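Local coordinates for protein thioesterase (Streptomyces coelicolor, PDB 3QMW) that probably hydrolyses thioesters in the prodiginine biosynthetic pathway, as an alpha/beta-hydrolase-fold thioesterase, at residues D184-A187 / C188-D192. Residues are numbered along the deposited sequence; the frame is centred on the assembly and turned at random.
Sequences DLRA and CERYD
The side chains of R186 and R190 cross in the C-terminal part of helix 178-189 of this alpha/beta-hydrolase fold, a region knit largely by backbone bonds. The carbonyl O of R186 accepts the amide N of R190 at 3.1 Å, the i to i+4 bond of an alpha-helix, and takes a weak second bond from N of E189. One residue earlier, N of C188 reaches O of L185 at 3.1 Å, an i to i+3 bond. On the outer side, CG of R190 lies 3.6 Å from CG of R186 and over one face of its guanidinium. Arginine suits both places because its methylenes can pack: R186, with CG anti to its N (chi1 170°), extends to a salt bridge with D77, whereas R190 bends at chi2 and chi3, and the like-charged ends stay near without touching, NH1 of R186 4.7 Å from NE of R190. E189 lays its chain across L185, CG resting 3.3 Å from the L185 O and OE2 4.0 Å from CD2. Its carboxylate is held by H146 and the backbone N of D145, so an alanine here would probably leave both without their carboxylate partner and uncover one flank of L185. The inward side takes small or mostly apolar residues: A187 fits against M79 of helix 79-91, and C188 packs on M106 and lies near, without touching, the probable nucleophile S105. Y191 turns its ring between these helices, its OH hydrogen-bonded to OE2 of E113 in helix 106-120, while its CB sits 3.3 Å from O of A187.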
ATOM      1  N   ASP D 184     -30.053  -6.694   0.990  1.00 51.08           N
ATOM      2  CA  ASP D 184     -28.896  -6.075   1.653  1.00 51.63           C
ATOM      3  C   ASP D 184     -29.262  -4.731   2.289  1.00 52.33           C
ATOM      4  O   ASP D 184     -28.905  -4.468   3.433  1.00 52.13           O
ATOM      5  CB  ASP D 184     -27.730  -5.861   0.671  1.00 51.60           C
ATOM      6  CG  ASP D 184     -26.942  -7.136   0.371  1.00 51.60           C
ATOM      7  OD1 ASP D 184     -27.153  -8.181   1.029  1.00 52.55           O
ATOM      8  OD2 ASP D 184     -26.092  -7.087  -0.546  1.00 50.85           O
ATOM      9  N   LEU D 185     -29.956  -3.875   1.543  1.00 53.44           N
ATOM     10  CA  LEU D 185     -30.304  -2.541   2.043  1.00 54.62           C
ATOM     11  C   LEU D 185     -31.303  -2.567   3.206  1.00 55.74           C
ATOM     12  O   LEU D 185     -31.357  -1.638   4.011  1.00 55.90           O
ATOM     13  CB  LEU D 185     -30.857  -1.648   0.926  1.00 54.50           C
ATOM     14  CG  LEU D 185     -29.902  -0.750   0.134  1.00 54.17           C
ATOM     15  CD1 LEU D 185     -30.711   0.056  -0.859  1.00 53.07           C
ATOM     16  CD2 LEU D 185     -29.113   0.192   1.037  1.00 53.72           C
ATOM     17  N   ARG D 186     -32.103  -3.620   3.283  1.00 57.23           N
ATOM     18  CA  ARG D 186     -33.127  -3.716   4.312  1.00 58.19           C
ATOM     19  C   ARG D 186     -32.507  -3.982   5.677  1.00 58.55           C
ATOM     20  O   ARG D 186     -32.994  -3.493   6.692  1.00 58.55           O
ATOM     21  CB  ARG D 186     -34.138  -4.814   3.969  1.00 58.59           C
ATOM     22  CG  ARG D 186     -35.081  -5.119   5.117  1.00 59.80           C
ATOM     23  CD  ARG D 186     -36.432  -5.607   4.669  1.00 61.35           C
ATOM     24  NE  ARG D 186     -37.111  -6.246   5.790  1.00 62.64           N
ATOM     25  CZ  ARG D 186     -38.421  -6.243   5.995  1.00 64.23           C
ATOM     26  NH1 ARG D 186     -38.909  -6.871   7.063  1.00 64.78           N
ATOM     27  NH2 ARG D 186     -39.243  -5.614   5.153  1.00 64.65           N
ATOM     28  N   ALA D 187     -31.431  -4.758   5.706  1.00 59.07           N
ATOM     29  CA  ALA D 187     -30.719  -4.976   6.951  1.00 59.49           C
ATOM     30  C   ALA D 187     -30.059  -3.690   7.465  1.00 59.93           C
ATOM     31  O   ALA D 187     -29.656  -3.640   8.615  1.00 60.23           O
ATOM     32  CB  ALA D 187     -29.696  -6.061   6.783  1.00 59.51           C
ATOM     33  N   CYS D 188     -29.956  -2.661   6.624  1.00 60.50           N
ATOM     34  CA  CYS D 188     -29.308  -1.396   7.001  1.00 61.06           C
ATOM     35  C   CYS D 188     -30.279  -0.310   7.436  1.00 61.54           C
ATOM     36  O   CYS D 188     -29.868   0.690   8.024  1.00 61.54           O
ATOM     37  CB  CYS D 188     -28.491  -0.845   5.826  1.00 61.04           C
ATOM     38  SG  CYS D 188     -27.064  -1.840   5.381  1.00 61.47           S
ATOM     39  N   GLU D 189     -31.557  -0.489   7.126  1.00 62.16           N
ATOM     40  CA  GLU D 189     -32.551   0.564   7.339  1.00 62.72           C
ATOM     41  C   GLU D 189     -33.635   0.168   8.342  1.00 62.93           C
ATOM     42  O   GLU D 189     -34.328   1.030   8.885  1.00 63.04           O
ATOM     43  CB  GLU D 189     -33.151   0.943   5.988  1.00 62.72           C
ATOM     44  CG  GLU D 189     -32.081   1.388   4.972  1.00 63.29           C
ATOM     45  CD  GLU D 189     -32.613   1.556   3.553  1.00 64.63           C
ATOM     46  OE1 GLU D 189     -33.623   0.914   3.202  1.00 66.37           O
ATOM     47  OE2 GLU D 189     -32.022   2.338   2.778  1.00 65.17           O
ATOM     48  N   ARG D 190     -33.776  -1.140   8.557  1.00 63.38           N
ATOM     49  CA  ARG D 190     -34.598  -1.722   9.623  1.00 63.61           C
ATOM     50  C   ARG D 190     -33.734  -1.984  10.853  1.00 63.31           C
ATOM     51  O   ARG D 190     -34.219  -2.461  11.878  1.00 63.54           O
ATOM     52  CB  ARG D 190     -35.210  -3.058   9.170  1.00 63.90           C
ATOM     53  CG  ARG D 190     -35.989  -3.018   7.851  1.00 65.23           C
ATOM     54  CD  ARG D 190     -37.244  -2.159   7.924  1.00 67.54           C
ATOM     55  NE  ARG D 190     -38.192  -2.647   8.927  1.00 69.43           N
ATOM     56  CZ  ARG D 190     -39.314  -2.020   9.279  1.00 71.44           C
ATOM     57  NH1 ARG D 190     -39.663  -0.865   8.707  1.00 72.07           N
ATOM     58  NH2 ARG D 190     -40.101  -2.553  10.211  1.00 72.02           N
ATOM     59  N   TYR D 191     -32.438  -1.719  10.725  1.00 63.03           N
ATOM     60  CA  TYR D 191     -31.512  -1.778  11.849  1.00 62.50           C
ATOM     61  C   TYR D 191     -31.728  -0.540  12.689  1.00 62.55           C
ATOM     62  O   TYR D 191     -31.848   0.564  12.153  1.00 62.50           O
ATOM     63  CB  TYR D 191     -30.076  -1.805  11.320  1.00 62.22           C
ATOM     64  CG  TYR D 191     -28.969  -1.814  12.358  1.00 60.47           C
ATOM     65  CD1 TYR D 191     -28.515  -3.009  12.910  1.00 58.66           C
ATOM     66  CD2 TYR D 191     -28.340  -0.631  12.743  1.00 58.75           C
ATOM     67  CE1 TYR D 191     -27.495  -3.025  13.838  1.00 57.70           C
ATOM     68  CE2 TYR D 191     -27.314  -0.634  13.671  1.00 57.91           C
ATOM     69  CZ  TYR D 191     -26.896  -1.833  14.215  1.00 58.04           C
ATOM     70  OH  TYR D 191     -25.872  -1.828  15.129  1.00 58.04           O
ATOM     71  N   ASP D 192     -31.814  -0.728  14.001  1.00 62.68           N
ATOM     72  CA  ASP D 192     -31.683   0.389  14.932  1.00 62.99           C
ATOM     73  C   ASP D 192     -30.773  -0.065  16.058  1.00 63.05           C
ATOM     74  O   ASP D 192     -30.915  -1.171  16.571  1.00 62.93           O
ATOM     75  CB  ASP D 192     -33.042   0.878  15.456  1.00 62.97           C
ATOM     76  CG  ASP D 192     -33.076   2.396  15.663  1.00 63.38           C
ATOM     77  OD1 ASP D 192     -32.967   3.139  14.669  1.00 63.94           O
ATOM     78  OD2 ASP D 192     -33.218   2.849  16.825  1.00 62.89           O
TER